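Side-chain contacts in protein CT_858 (Chlamydia trachomatis, PDB 3DOR), which is probably a secreted serine endopeptidase that cleaves proteins, built with a PDZ domain and a peptidase family S41 domain: residues 130-135 with 144-149; 253-258 with 464-469; 259-264 with 338-343; 274-279 with 297-302; 457-462 with 470-475. All coordinates share one frame; numbering follows the deposited sequence.

Interaction 1: residues 130-135 with 144-149. With SO4 (sulfate ion), chain M.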
# COMPACT_ATOMS: atom_id res chain seq x y z
N THR B 130 10.95 31.39 -11.56
CA THR B 130 11.85 30.27 -11.78
C THR B 130 11.25 29.03 -11.10
O THR B 130 11.61 27.90 -11.43
CB THR B 130 13.25 30.52 -11.18
OG1 THR B 130 13.17 30.50 -9.75
CG2 THR B 130 13.81 31.85 -11.63
N LEU B 131 10.33 29.25 -10.17
CA LEU B 131 9.71 28.15 -9.44
C LEU B 131 8.39 27.67 -10.02
O LEU B 131 7.81 26.70 -9.53
CB LEU B 131 9.53 28.55 -7.97
CG LEU B 131 10.83 28.92 -7.27
CD1 LEU B 131 10.54 29.46 -5.87
CD2 LEU B 131 11.73 27.70 -7.20
N TYR B 132 7.90 28.34 -11.05
CA TYR B 132 6.63 27.95 -11.67
C TYR B 132 6.76 26.64 -12.44
O TYR B 132 7.86 26.18 -12.73
CB TYR B 132 6.16 29.03 -12.64
CG TYR B 132 5.82 30.38 -12.03
CD1 TYR B 132 5.57 30.51 -10.66
CD2 TYR B 132 5.69 31.51 -12.84
CE1 TYR B 132 5.20 31.74 -10.11
CE2 TYR B 132 5.32 32.74 -12.30
CZ TYR B 132 5.07 32.85 -10.94
OH TYR B 132 4.67 34.06 -10.42
N GLY B 133 5.62 26.06 -12.80
CA GLY B 133 5.61 24.83 -13.57
C GLY B 133 5.71 25.16 -15.05
O GLY B 133 5.75 26.33 -15.41
N SER B 134 5.73 24.14 -15.90
CA SER B 134 5.86 24.31 -17.34
C SER B 134 4.68 25.02 -18.00
O SER B 134 4.87 25.81 -18.92
CB SER B 134 6.03 22.95 -18.02
OG SER B 134 7.14 22.26 -17.48
N ASN B 135 3.47 24.72 -17.55
CA ASN B 135 2.28 25.32 -18.12
C ASN B 135 1.58 26.25 -17.14
O ASN B 135 0.36 26.28 -17.05
CB ASN B 135 1.34 24.22 -18.60
CG ASN B 135 1.94 23.41 -19.74
OD1 ASN B 135 2.16 22.20 -19.63
ND2 ASN B 135 2.22 24.08 -20.85
N SER B 144 0.71 31.05 -5.02
CA SER B 144 0.90 30.62 -3.64
C SER B 144 1.60 29.28 -3.56
O SER B 144 2.40 29.05 -2.67
CB SER B 144 -0.45 30.55 -2.92
OG SER B 144 -1.02 31.83 -2.82
N ALA B 145 1.32 28.39 -4.50
CA ALA B 145 1.97 27.09 -4.47
C ALA B 145 3.48 27.31 -4.65
O ALA B 145 4.30 26.65 -4.01
CB ALA B 145 1.41 26.18 -5.58
N ALA B 146 3.85 28.27 -5.50
CA ALA B 146 5.26 28.59 -5.74
C ALA B 146 5.88 29.26 -4.52
O ALA B 146 7.03 29.00 -4.17
CB ALA B 146 5.39 29.50 -6.95
N LEU B 147 5.11 30.13 -3.88
CA LEU B 147 5.58 30.83 -2.70
C LEU B 147 5.96 29.84 -1.61
O LEU B 147 6.94 30.04 -0.90
CB LEU B 147 4.51 31.77 -2.18
CG LEU B 147 4.89 33.22 -1.86
CD1 LEU B 147 3.90 33.77 -0.85
CD2 LEU B 147 6.31 33.30 -1.31
N ARG B 148 5.17 28.77 -1.47
CA ARG B 148 5.44 27.74 -0.46
C ARG B 148 6.86 27.23 -0.57
O ARG B 148 7.50 26.91 0.44
CB ARG B 148 4.51 26.53 -0.62
CG ARG B 148 3.05 26.72 -0.22
CD ARG B 148 2.39 25.34 -0.12
NE ARG B 148 3.09 24.50 0.85
CZ ARG B 148 2.79 23.24 1.13
NH1 ARG B 148 1.79 22.64 0.51
NH2 ARG B 148 3.49 22.58 2.05
N THR B 149 7.35 27.15 -1.80
CA THR B 149 8.70 26.64 -2.04
C THR B 149 9.81 27.70 -2.05
O THR B 149 10.99 27.37 -2.09
CB THR B 149 8.74 25.85 -3.36
OG1 THR B 149 8.56 26.74 -4.46
CG2 THR B 149 7.62 24.80 -3.38
S SO4 M . 3.10 25.01 4.34
O1 SO4 M . 3.68 25.87 5.43
O2 SO4 M . 3.50 23.59 4.58
O3 SO4 M . 1.61 25.08 4.32
O4 SO4 M . 3.64 25.53 3.04
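Leu131 lies against the helix around Ala146, and here the two backbones come closest, with 5.8 Å between the CA of Leu131 and the CA of Ala146. In the tight part of the contact, Leu131 holds CG beside its own backbone N (chi1 -59°) and runs on extended, which carries CD1 over the last turn of the helix to 3.6 Å from Thr149 OG1 and 3.9 Å from Ala146 O. The methyl thus packs on a hydroxyl and a carbonyl already bonded to each other. The leucine and threonine side chains slide past each other in opposite directions. The apolar pairs centre on Ala146 CB: Leu131 CB lies 4.4 Å from it, and Tyr132, which starts off away from the helix, swings its ring back edge-on, with CD1 3.8 Å from Ala146 CB and the methyl in the ring plane. Alanine suits this place because a single methyl lets both the leucine and the ring edge come in close.

The polar atoms within the packed part are bonded to each other: Thr149 OG1 donates to Ala146 O at 2.7 Å, and the same oxygen takes a weak bond from Thr149 N. Tyr132 OH bonds Glu143, and its ring stacks on His136.

The loose side belongs to Arg148, which is exposed, extends from the helix and does not touch the 130-135 loop. Its chain bends at chi3, and an oxygen of a bound sulfate, O3, lies over one guanidinium face; the NE-to-sulfate bond is modelled so short that its length is doubtful.

Within the PDZ domain, the contact folds the loop after helix 124-130 back onto helix 140-150, whose end leads to strand 152-154.

Interaction 2: residues 253-258 with 464-469. With SO4 (sulfate ion), chain M.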
# COMPACT_ATOMS: atom_id res chain seq x y z
N TYR B 253 0.22 29.70 9.61
CA TYR B 253 0.03 29.82 8.17
C TYR B 253 0.19 28.50 7.43
O TYR B 253 -0.04 28.43 6.23
CB TYR B 253 1.01 30.87 7.62
CG TYR B 253 0.70 32.28 8.13
CD1 TYR B 253 1.34 32.80 9.26
CD2 TYR B 253 -0.27 33.07 7.51
CE1 TYR B 253 1.02 34.07 9.76
CE2 TYR B 253 -0.60 34.33 8.00
CZ TYR B 253 0.04 34.82 9.12
OH TYR B 253 -0.34 36.04 9.62
N ASN B 254 0.54 27.44 8.15
CA ASN B 254 0.71 26.12 7.55
C ASN B 254 -0.60 25.56 6.98
O ASN B 254 -1.66 25.66 7.61
CB ASN B 254 1.20 25.10 8.59
CG ASN B 254 2.69 25.16 8.82
OD1 ASN B 254 3.33 24.12 8.94
ND2 ASN B 254 3.26 26.36 8.92
N ILE B 255 -0.53 24.96 5.80
CA ILE B 255 -1.71 24.35 5.21
C ILE B 255 -2.10 23.21 6.17
O ILE B 255 -1.24 22.45 6.59
CB ILE B 255 -1.40 23.80 3.81
CG1 ILE B 255 -1.29 24.96 2.81
CG2 ILE B 255 -2.47 22.82 3.37
CD1 ILE B 255 -0.94 24.54 1.38
N GLY B 256 -3.37 23.13 6.52
CA GLY B 256 -3.80 22.09 7.44
C GLY B 256 -3.68 22.46 8.91
O GLY B 256 -4.02 21.67 9.79
N SER B 257 -3.19 23.67 9.19
CA SER B 257 -3.04 24.13 10.57
C SER B 257 -4.39 24.16 11.29
O SER B 257 -5.38 24.69 10.78
CB SER B 257 -2.43 25.54 10.59
OG SER B 257 -2.73 26.21 11.80
N THR B 258 -4.43 23.60 12.50
CA THR B 258 -5.66 23.55 13.28
C THR B 258 -6.23 24.93 13.58
O THR B 258 -7.43 25.17 13.42
CB THR B 258 -5.46 22.79 14.62
OG1 THR B 258 -5.14 21.43 14.34
CG2 THR B 258 -6.72 22.82 15.47
N GLN B 464 -5.52 28.39 -1.23
CA GLN B 464 -4.83 27.22 -0.72
C GLN B 464 -5.80 26.18 -0.16
O GLN B 464 -5.53 25.53 0.85
CB GLN B 464 -3.78 27.62 0.34
CG GLN B 464 -2.58 28.36 -0.27
CD GLN B 464 -1.41 28.49 0.69
OE1 GLN B 464 -1.57 28.89 1.85
NE2 GLN B 464 -0.22 28.15 0.21
N ASP B 465 -6.94 26.04 -0.85
CA ASP B 465 -7.97 25.05 -0.53
C ASP B 465 -7.96 24.05 -1.68
O ASP B 465 -8.15 24.45 -2.83
CB ASP B 465 -9.35 25.69 -0.44
CG ASP B 465 -9.58 26.36 0.88
OD1 ASP B 465 -8.97 25.89 1.87
OD2 ASP B 465 -10.36 27.32 0.94
N PHE B 466 -7.73 22.78 -1.38
CA PHE B 466 -7.66 21.74 -2.41
C PHE B 466 -8.62 20.57 -2.19
O PHE B 466 -9.02 20.29 -1.06
CB PHE B 466 -6.23 21.18 -2.48
CG PHE B 466 -5.15 22.25 -2.53
CD1 PHE B 466 -4.76 22.91 -1.37
CD2 PHE B 466 -4.52 22.58 -3.74
CE1 PHE B 466 -3.75 23.89 -1.41
CE2 PHE B 466 -3.52 23.56 -3.79
CZ PHE B 466 -3.13 24.21 -2.61
N SER B 467 -8.94 19.87 -3.28
CA SER B 467 -9.85 18.71 -3.29
C SER B 467 -11.09 18.84 -2.41
O SER B 467 -12.00 19.60 -2.75
CB SER B 467 -9.09 17.41 -2.96
OG SER B 467 -8.35 17.52 -1.76
N CYS B 468 -11.16 18.11 -1.30
CA CYS B 468 -12.34 18.24 -0.44
C CYS B 468 -12.56 19.70 -0.02
O CYS B 468 -13.70 20.10 0.18
CB CYS B 468 -12.23 17.34 0.79
SG CYS B 468 -12.41 15.57 0.39
N ALA B 469 -11.48 20.48 0.09
CA ALA B 469 -11.59 21.90 0.46
C ALA B 469 -12.07 22.73 -0.75
O ALA B 469 -12.41 23.92 -0.62
CB ALA B 469 -10.26 22.43 0.98
S SO4 M . 3.10 25.01 4.34
O1 SO4 M . 3.68 25.87 5.43
O2 SO4 M . 3.50 23.59 4.58
O3 SO4 M . 1.61 25.08 4.32
O4 SO4 M . 3.64 25.53 3.04
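The unusual feature here is that one residue, Ile255, packs its side chain across the contact against Gln464 and Phe466 while its main-chain N-H binds a sulfate. That N donates to O3 of the sulfate, probably from the crystallisation liquor, at 2.6 Å and almost straight (169°). With CG1 turned beside the backbone N (chi1 -75°), the first part of the side chain passes close to the sulfate, CG1 standing 3.3 Å from its O3. The chain then runs on extended, so CD1 reaches the far segment, 4.0 Å from Phe466 CE1 in an oblique approach to the ring. Gln464 crosses Ile255 at about a right angle and lays its long side chain over the CG1-CD1 arm. That long arm of isoleucine reaches both Gln464 and Phe466, which suits a spot where an apolar chain meets an aliphatic stem and a ring.

The 253-258 loop is shaped by a type II beta turn from Asn254 to Ser257, closed by Ser257 N to Asn254 O at 3.0 Å. Gly256, with a positive phi of 87°, fits the position where a side chain would strike the preceding carbonyl.

Arg148 of helix 140-150 touches both Ile255 and Gln464, Phe72 meets the Phe466 ring edge-to-face, and helix 468-478 begins just beyond Phe466.

Interaction 3: residues 259-264 with 338-343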
# COMPACT_ATOMS: atom_id res chain seq x y z
N ASP B 259 -5.38 25.85 14.02
CA ASP B 259 -5.84 27.19 14.37
C ASP B 259 -5.91 28.20 13.24
O ASP B 259 -6.66 29.16 13.31
CB ASP B 259 -4.97 27.76 15.50
CG ASP B 259 -5.30 27.14 16.85
OD1 ASP B 259 -4.53 27.35 17.82
OD2 ASP B 259 -6.34 26.46 16.95
N GLY B 260 -5.14 28.00 12.18
CA GLY B 260 -5.19 28.98 11.11
C GLY B 260 -4.52 30.26 11.56
O GLY B 260 -3.78 30.27 12.56
N PHE B 261 -4.80 31.36 10.87
CA PHE B 261 -4.14 32.62 11.18
C PHE B 261 -5.05 33.79 11.48
O PHE B 261 -4.57 34.90 11.68
CB PHE B 261 -3.22 32.97 10.02
CG PHE B 261 -3.92 33.03 8.69
CD1 PHE B 261 -4.65 34.16 8.32
CD2 PHE B 261 -3.88 31.95 7.82
CE1 PHE B 261 -5.32 34.21 7.10
CE2 PHE B 261 -4.55 31.99 6.59
CZ PHE B 261 -5.27 33.13 6.23
N LEU B 262 -6.35 33.56 11.53
CA LEU B 262 -7.29 34.63 11.81
C LEU B 262 -7.51 34.87 13.31
O LEU B 262 -7.72 33.93 14.08
CB LEU B 262 -8.63 34.33 11.15
CG LEU B 262 -8.57 34.11 9.63
CD1 LEU B 262 -9.92 33.66 9.13
CD2 LEU B 262 -8.13 35.42 8.95
N PRO B 263 -7.44 36.14 13.74
CA PRO B 263 -7.66 36.47 15.15
C PRO B 263 -9.15 36.36 15.48
O PRO B 263 -9.98 36.32 14.58
CB PRO B 263 -7.11 37.90 15.27
CG PRO B 263 -7.21 38.44 13.88
CD PRO B 263 -6.85 37.28 13.01
N VAL B 264 -9.50 36.31 16.77
CA VAL B 264 -10.91 36.18 17.14
C VAL B 264 -11.70 37.35 16.58
O VAL B 264 -11.21 38.47 16.51
CB VAL B 264 -11.09 36.11 18.69
CG1 VAL B 264 -10.31 34.95 19.24
CG2 VAL B 264 -10.63 37.40 19.34
N GLN B 338 -12.32 27.82 6.42
CA GLN B 338 -11.83 26.63 5.77
C GLN B 338 -10.59 26.91 4.90
O GLN B 338 -10.24 26.10 4.05
CB GLN B 338 -12.93 26.03 4.91
CG GLN B 338 -12.67 24.61 4.52
CD GLN B 338 -13.00 24.33 3.08
OE1 GLN B 338 -13.41 23.22 2.75
NE2 GLN B 338 -12.80 25.31 2.20
N THR B 339 -9.95 28.05 5.12
CA THR B 339 -8.75 28.42 4.36
C THR B 339 -7.57 27.50 4.65
O THR B 339 -7.55 26.81 5.67
CB THR B 339 -8.31 29.86 4.69
OG1 THR B 339 -8.07 29.98 6.10
CG2 THR B 339 -9.38 30.86 4.30
N ASN B 340 -6.58 27.47 3.75
CA ASN B 340 -5.38 26.66 3.95
C ASN B 340 -5.72 25.24 4.42
O ASN B 340 -5.29 24.80 5.49
CB ASN B 340 -4.47 27.33 4.98
CG ASN B 340 -3.77 28.57 4.44
OD1 ASN B 340 -4.07 29.05 3.34
ND2 ASN B 340 -2.82 29.08 5.21
N ASN B 341 -6.48 24.54 3.60
CA ASN B 341 -6.94 23.19 3.91
C ASN B 341 -6.58 22.33 2.70
O ASN B 341 -7.01 22.62 1.59
CB ASN B 341 -8.46 23.26 4.12
CG ASN B 341 -9.06 21.93 4.49
OD1 ASN B 341 -8.73 20.91 3.90
ND2 ASN B 341 -9.96 21.95 5.46
N PRO B 342 -5.80 21.25 2.92
CA PRO B 342 -5.35 20.33 1.87
C PRO B 342 -6.34 19.32 1.31
O PRO B 342 -6.01 18.58 0.39
CB PRO B 342 -4.18 19.62 2.54
CG PRO B 342 -4.73 19.42 3.94
CD PRO B 342 -5.33 20.81 4.24
N GLY B 343 -7.55 19.27 1.86
CA GLY B 343 -8.53 18.30 1.38
C GLY B 343 -8.42 17.04 2.22
O GLY B 343 -8.02 17.11 3.38
O HOH W 1 -6.90 30.85 8.95
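Phe261 meets Thr339 and Asn340 where the loop leading to strand 268-271 packs on the loop that follows strand 333-337, beyond the C-terminal end of a central strand of the mixed sheet of the S41 peptidase core. Along the first loop, Asp259 contributes its carbonyl O, which accepts from Arg277. Gly260 adopts a positive phi, a conformation that glycine takes easily, and its N is bonded to Ser257 OG.

Phe261 then does the touching. Its CG sits between the backbone N and the carbonyl carbon (chi1 56°), folding the ring back towards its own amide. A water bound there accepts from Phe261 N at 2.9 Å, lies above the ring towards its rim and donates to Thr339 OG1 at 3.2 Å. That hydroxyl also bonds Asp337, so a small threonine serves both a water and a carboxylate. The ring reaches Asn340 with its edge, CE2 standing 4.1 Å from Asn340 CG, and the ring and amide planes are turned 58° apart. Tyr253 and Tyr548 meet the same ring, completing an aromatic cluster.

Leu262 continues with its side chain on Leu460 and Tyr551, an apolar residue in a buried place, while its O accepts from Arg277. Pro263 closes over Leu552 of helix 549-564.

The loop opposite is stiffened by an Asx turn. Asn341 also uses ND2, to bond Ile298 O, while its OD1 accepts from Gly343 N at 2.9 Å, the N-H pointing straight at it (164°) and lying in the carbonyl plane.

Interaction 4: residues 274-279 with 297-302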
# COMPACT_ATOMS: atom_id res chain seq x y z
N GLY B 274 -11.56 20.98 22.59
CA GLY B 274 -11.01 19.79 21.96
C GLY B 274 -10.02 19.98 20.82
O GLY B 274 -9.15 20.85 20.86
N LEU B 275 -10.18 19.15 19.80
CA LEU B 275 -9.33 19.15 18.61
C LEU B 275 -9.55 20.36 17.69
O LEU B 275 -8.59 20.90 17.13
CB LEU B 275 -9.58 17.86 17.83
CG LEU B 275 -8.47 16.82 17.65
CD1 LEU B 275 -7.67 16.63 18.94
CD2 LEU B 275 -9.10 15.51 17.21
N PHE B 276 -10.80 20.78 17.54
CA PHE B 276 -11.14 21.90 16.67
C PHE B 276 -11.06 23.27 17.35
O PHE B 276 -11.37 23.41 18.53
CB PHE B 276 -12.58 21.79 16.14
CG PHE B 276 -12.83 20.62 15.24
CD1 PHE B 276 -13.22 19.39 15.75
CD2 PHE B 276 -12.72 20.77 13.86
CE1 PHE B 276 -13.50 18.31 14.90
CE2 PHE B 276 -12.99 19.69 12.99
CZ PHE B 276 -13.38 18.47 13.51
N ARG B 277 -10.68 24.28 16.58
CA ARG B 277 -10.69 25.63 17.12
C ARG B 277 -12.14 26.06 16.88
O ARG B 277 -12.60 26.11 15.73
CB ARG B 277 -9.75 26.57 16.37
CG ARG B 277 -9.88 28.01 16.85
CD ARG B 277 -8.88 28.97 16.22
NE ARG B 277 -9.06 30.32 16.76
CZ ARG B 277 -8.57 31.42 16.21
NH1 ARG B 277 -7.86 31.36 15.10
NH2 ARG B 277 -8.81 32.60 16.78
N ALA B 278 -12.87 26.36 17.94
CA ALA B 278 -14.25 26.76 17.80
C ALA B 278 -14.68 27.59 18.99
O ALA B 278 -14.32 27.28 20.14
CB ALA B 278 -15.14 25.52 17.67
N TYR B 279 -15.44 28.64 18.73
CA TYR B 279 -15.90 29.49 19.80
C TYR B 279 -17.11 30.29 19.38
O TYR B 279 -17.58 30.19 18.25
CB TYR B 279 -14.76 30.44 20.24
CG TYR B 279 -14.29 31.40 19.16
CD1 TYR B 279 -14.94 32.61 18.95
CD2 TYR B 279 -13.20 31.08 18.34
CE1 TYR B 279 -14.53 33.48 17.95
CE2 TYR B 279 -12.78 31.95 17.33
CZ TYR B 279 -13.46 33.15 17.14
OH TYR B 279 -13.08 34.01 16.14
N ARG B 297 -13.17 26.44 12.64
CA ARG B 297 -12.21 26.27 11.56
C ARG B 297 -12.11 24.78 11.24
O ARG B 297 -11.96 23.97 12.15
CB ARG B 297 -10.82 26.81 11.95
CG ARG B 297 -9.73 26.52 10.91
CD ARG B 297 -8.37 27.18 11.21
NE ARG B 297 -7.34 26.56 10.38
CZ ARG B 297 -7.30 26.65 9.05
NH1 ARG B 297 -8.21 27.34 8.38
NH2 ARG B 297 -6.38 25.97 8.37
N ILE B 298 -12.26 24.42 9.96
CA ILE B 298 -12.12 23.02 9.54
C ILE B 298 -10.74 23.08 8.88
O ILE B 298 -10.59 23.63 7.80
CB ILE B 298 -13.20 22.61 8.50
CG1 ILE B 298 -14.59 22.70 9.13
CG2 ILE B 298 -12.95 21.19 8.02
CD1 ILE B 298 -15.73 22.33 8.16
N PRO B 299 -9.72 22.52 9.54
CA PRO B 299 -8.35 22.54 9.02
C PRO B 299 -7.96 21.55 7.92
O PRO B 299 -7.12 21.86 7.07
CB PRO B 299 -7.52 22.36 10.30
CG PRO B 299 -8.32 21.35 11.05
CD PRO B 299 -9.78 21.78 10.82
N THR B 300 -8.55 20.37 7.95
CA THR B 300 -8.24 19.35 6.95
C THR B 300 -9.38 18.34 6.90
O THR B 300 -10.18 18.26 7.84
CB THR B 300 -6.96 18.58 7.32
OG1 THR B 300 -6.76 17.51 6.39
CG2 THR B 300 -7.08 17.99 8.73
N TYR B 301 -9.46 17.58 5.80
CA TYR B 301 -10.48 16.57 5.69
C TYR B 301 -9.90 15.17 5.85
O TYR B 301 -10.60 14.17 5.68
CB TYR B 301 -11.27 16.72 4.38
CG TYR B 301 -12.12 17.98 4.37
CD1 TYR B 301 -11.69 19.13 3.71
CD2 TYR B 301 -13.31 18.05 5.11
CE1 TYR B 301 -12.42 20.33 3.78
CE2 TYR B 301 -14.05 19.26 5.18
CZ TYR B 301 -13.59 20.38 4.52
OH TYR B 301 -14.27 21.58 4.61
N SER B 302 -8.62 15.09 6.16
CA SER B 302 -8.04 13.78 6.43
C SER B 302 -7.98 13.85 7.96
O SER B 302 -6.98 14.24 8.56
CB SER B 302 -6.65 13.62 5.80
OG SER B 302 -5.69 14.45 6.40
O HOH W 2 -9.72 23.74 13.90
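Phe276 pushes its ring against the backbone of Arg297 and the ring of Pro299. From CB the side chain places CG beside the backbone N (chi1 -65°), which turns the ring towards the 297-302 loop. CD2 is the first ring atom to arrive: it brings the ring edge to Arg297 O, 3.7 Å away and in the ring plane, and passes Pro299 CD, the proline's own ring atom, obliquely at 4.3 Å. CE2 follows, 4.4 Å from Pro299 CD. The far rim beyond CE2 is turned from the 297-302 segment, and the ring packs among Met306, Ile323 and Tyr348, a largely apolar setting that suits phenylalanine.

The backbones join beside it. Arg297 N donates to Arg277 O at 3.2 Å, and one water links Arg277 N, from which it accepts, to Arg297 O, to which it donates at 2.9 Å. That carbonyl therefore has a water bond as well as the ring edge beside it.

The two guanidinium groups stay apart, Arg277 NH1 6.8 Å from Arg297 NE, and each donates to carbonyl oxygens: Arg277 to those of Asp259 and Leu262, Arg297 to those of Ser257, Thr339 and Asn340. Pro299 CA lies over one face of the Arg297 guanidinium, offset toward its rim.

The contact joins the entry to strand 278-284 with the exit of its antiparallel partner 290-297, and helices 316-330 and 346-354 pack against Phe276.

Interaction 5: residues 457-462 with 470-475; sequences ICVLIN and DFFPVV
Val459 and Pro473 bring strand and helix closest, their CA atoms 7.0 Å apart, in the beta-alpha-beta unit of strand 457-461, helix 468-478 and strand 483-486. Such a crossover lays a helix over the parallel strands it connects, and the packing is wholly apolar and buried. Val459 sends CG1 anti to the backbone N (chi1 -176°), towards the helix, and CG1 meets the edge of the Phe472 ring in its plane, 3.8 Å from CE2. Its other methyl, CG2, lies 3.9 Å from the same CE2, and CG1 reaches CD2 as well, so both methyls rest on the CE2 side of the ring. A beta-branched residue is at home in a strand. Phe472 stretches from the helix and also reaches Ile336 on the neighbouring strand 333-337 and Gln338 just after it.

Pro473 interrupts the helical bonding, since its N has no hydrogen to give, and the helix kinks there; the next bond, Val474 N to Asp470 O, is weak at 3.4 Å. The proline gives a compact hydrophobic surface. Ile461 and Pro473 both touch Ile484 of the next strand. Between the two, Ile461 CG2 rests 3.9 Å from Pro473 CB and 4.1 Å from Pro473 CG.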
# COMPACT_ATOMS: atom_id res chain seq x y z
N ILE B 457 -24.83 30.46 7.34
CA ILE B 457 -23.44 30.07 7.38
C ILE B 457 -22.61 30.87 6.40
O ILE B 457 -23.02 31.10 5.24
CB ILE B 457 -23.26 28.57 7.01
CG1 ILE B 457 -24.03 27.68 7.98
CG2 ILE B 457 -21.78 28.20 7.03
CD1 ILE B 457 -24.01 26.20 7.62
N CYS B 458 -21.44 31.30 6.86
CA CYS B 458 -20.51 32.02 6.01
C CYS B 458 -19.22 31.22 6.01
O CYS B 458 -18.61 31.02 7.06
CB CYS B 458 -20.24 33.42 6.56
SG CYS B 458 -18.99 34.32 5.61
N VAL B 459 -18.81 30.73 4.84
CA VAL B 459 -17.58 29.95 4.72
C VAL B 459 -16.45 30.79 4.15
O VAL B 459 -16.62 31.46 3.12
CB VAL B 459 -17.77 28.71 3.79
CG1 VAL B 459 -16.50 27.86 3.78
CG2 VAL B 459 -18.94 27.89 4.24
N LEU B 460 -15.30 30.75 4.81
CA LEU B 460 -14.13 31.50 4.36
C LEU B 460 -13.23 30.54 3.60
O LEU B 460 -12.90 29.46 4.09
CB LEU B 460 -13.37 32.09 5.55
CG LEU B 460 -14.22 32.82 6.58
CD1 LEU B 460 -13.31 33.26 7.72
CD2 LEU B 460 -14.95 34.02 5.94
N ILE B 461 -12.82 30.95 2.40
CA ILE B 461 -11.97 30.13 1.53
C ILE B 461 -10.83 30.94 0.92
O ILE B 461 -10.87 32.17 0.89
CB ILE B 461 -12.79 29.58 0.35
CG1 ILE B 461 -13.28 30.75 -0.51
CG2 ILE B 461 -14.00 28.78 0.85
CD1 ILE B 461 -13.85 30.35 -1.88
N ASN B 462 -9.81 30.25 0.43
CA ASN B 462 -8.72 30.95 -0.24
C ASN B 462 -8.08 30.04 -1.29
O ASN B 462 -8.55 28.92 -1.53
CB ASN B 462 -7.69 31.50 0.77
CG ASN B 462 -6.81 30.43 1.39
OD1 ASN B 462 -5.78 30.75 1.98
ND2 ASN B 462 -7.21 29.17 1.27
N ASP B 470 -12.06 22.09 -1.93
CA ASP B 470 -12.60 22.71 -3.14
C ASP B 470 -14.10 22.34 -3.04
O ASP B 470 -14.98 23.19 -3.18
CB ASP B 470 -12.09 22.04 -4.44
CG ASP B 470 -10.78 22.62 -4.95
OD1 ASP B 470 -10.71 23.86 -5.13
OD2 ASP B 470 -9.84 21.84 -5.19
N PHE B 471 -14.36 21.06 -2.78
CA PHE B 471 -15.73 20.52 -2.70
C PHE B 471 -16.66 21.08 -1.62
O PHE B 471 -17.86 21.30 -1.88
CB PHE B 471 -15.68 18.99 -2.55
CG PHE B 471 -14.89 18.28 -3.63
CD1 PHE B 471 -14.37 17.00 -3.39
CD2 PHE B 471 -14.64 18.89 -4.86
CE1 PHE B 471 -13.61 16.33 -4.38
CE2 PHE B 471 -13.89 18.24 -5.85
CZ PHE B 471 -13.37 16.96 -5.61
N PHE B 472 -16.13 21.29 -0.42
CA PHE B 472 -16.93 21.81 0.69
C PHE B 472 -17.69 23.07 0.28
O PHE B 472 -18.91 23.11 0.34
CB PHE B 472 -16.04 22.08 1.93
CG PHE B 472 -16.80 22.53 3.16
CD1 PHE B 472 -17.52 21.62 3.92
CD2 PHE B 472 -16.77 23.87 3.56
CE1 PHE B 472 -18.19 22.03 5.10
CE2 PHE B 472 -17.44 24.30 4.72
CZ PHE B 472 -18.16 23.37 5.49
N PRO B 473 -16.97 24.13 -0.16
CA PRO B 473 -17.71 25.34 -0.54
C PRO B 473 -18.57 25.19 -1.80
O PRO B 473 -19.63 25.81 -1.90
CB PRO B 473 -16.61 26.38 -0.71
CG PRO B 473 -15.45 25.56 -1.18
CD PRO B 473 -15.52 24.35 -0.26
N VAL B 474 -18.14 24.36 -2.74
CA VAL B 474 -18.92 24.20 -3.97
C VAL B 474 -20.30 23.58 -3.68
O VAL B 474 -21.30 24.00 -4.26
CB VAL B 474 -18.15 23.36 -5.06
CG1 VAL B 474 -18.38 21.86 -4.90
CG2 VAL B 474 -18.57 23.83 -6.44
N VAL B 475 -20.34 22.61 -2.77
CA VAL B 475 -21.61 21.97 -2.41
C VAL B 475 -22.52 22.98 -1.72
O VAL B 475 -23.71 23.07 -2.03
CB VAL B 475 -21.39 20.77 -1.45
CG1 VAL B 475 -22.74 20.24 -0.97
CG2 VAL B 475 -20.62 19.65 -2.17

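Overall arrangement
Interaction 5 is the buried core contact, purely apolar, between strand 457-461 and helix 468-478; interaction 2 uses the approach to the same helix but lies at the surface, where an isoleucine packs beside a bound sulfate. Interactions 3 and 4 are buried too, yet made of loops at strand ends, so a ring edge meets an amide or a carbonyl and a water bridges the two segments in each. Arg297 of interaction 4 holds carbonyls of interactions 2 and 3, tying the three together. Interaction 1 stands apart in the PDZ domain, about 17 Å from interaction 2 between centres, but Arg148 and the shared sulfate bring it to Ile255 and Gln464.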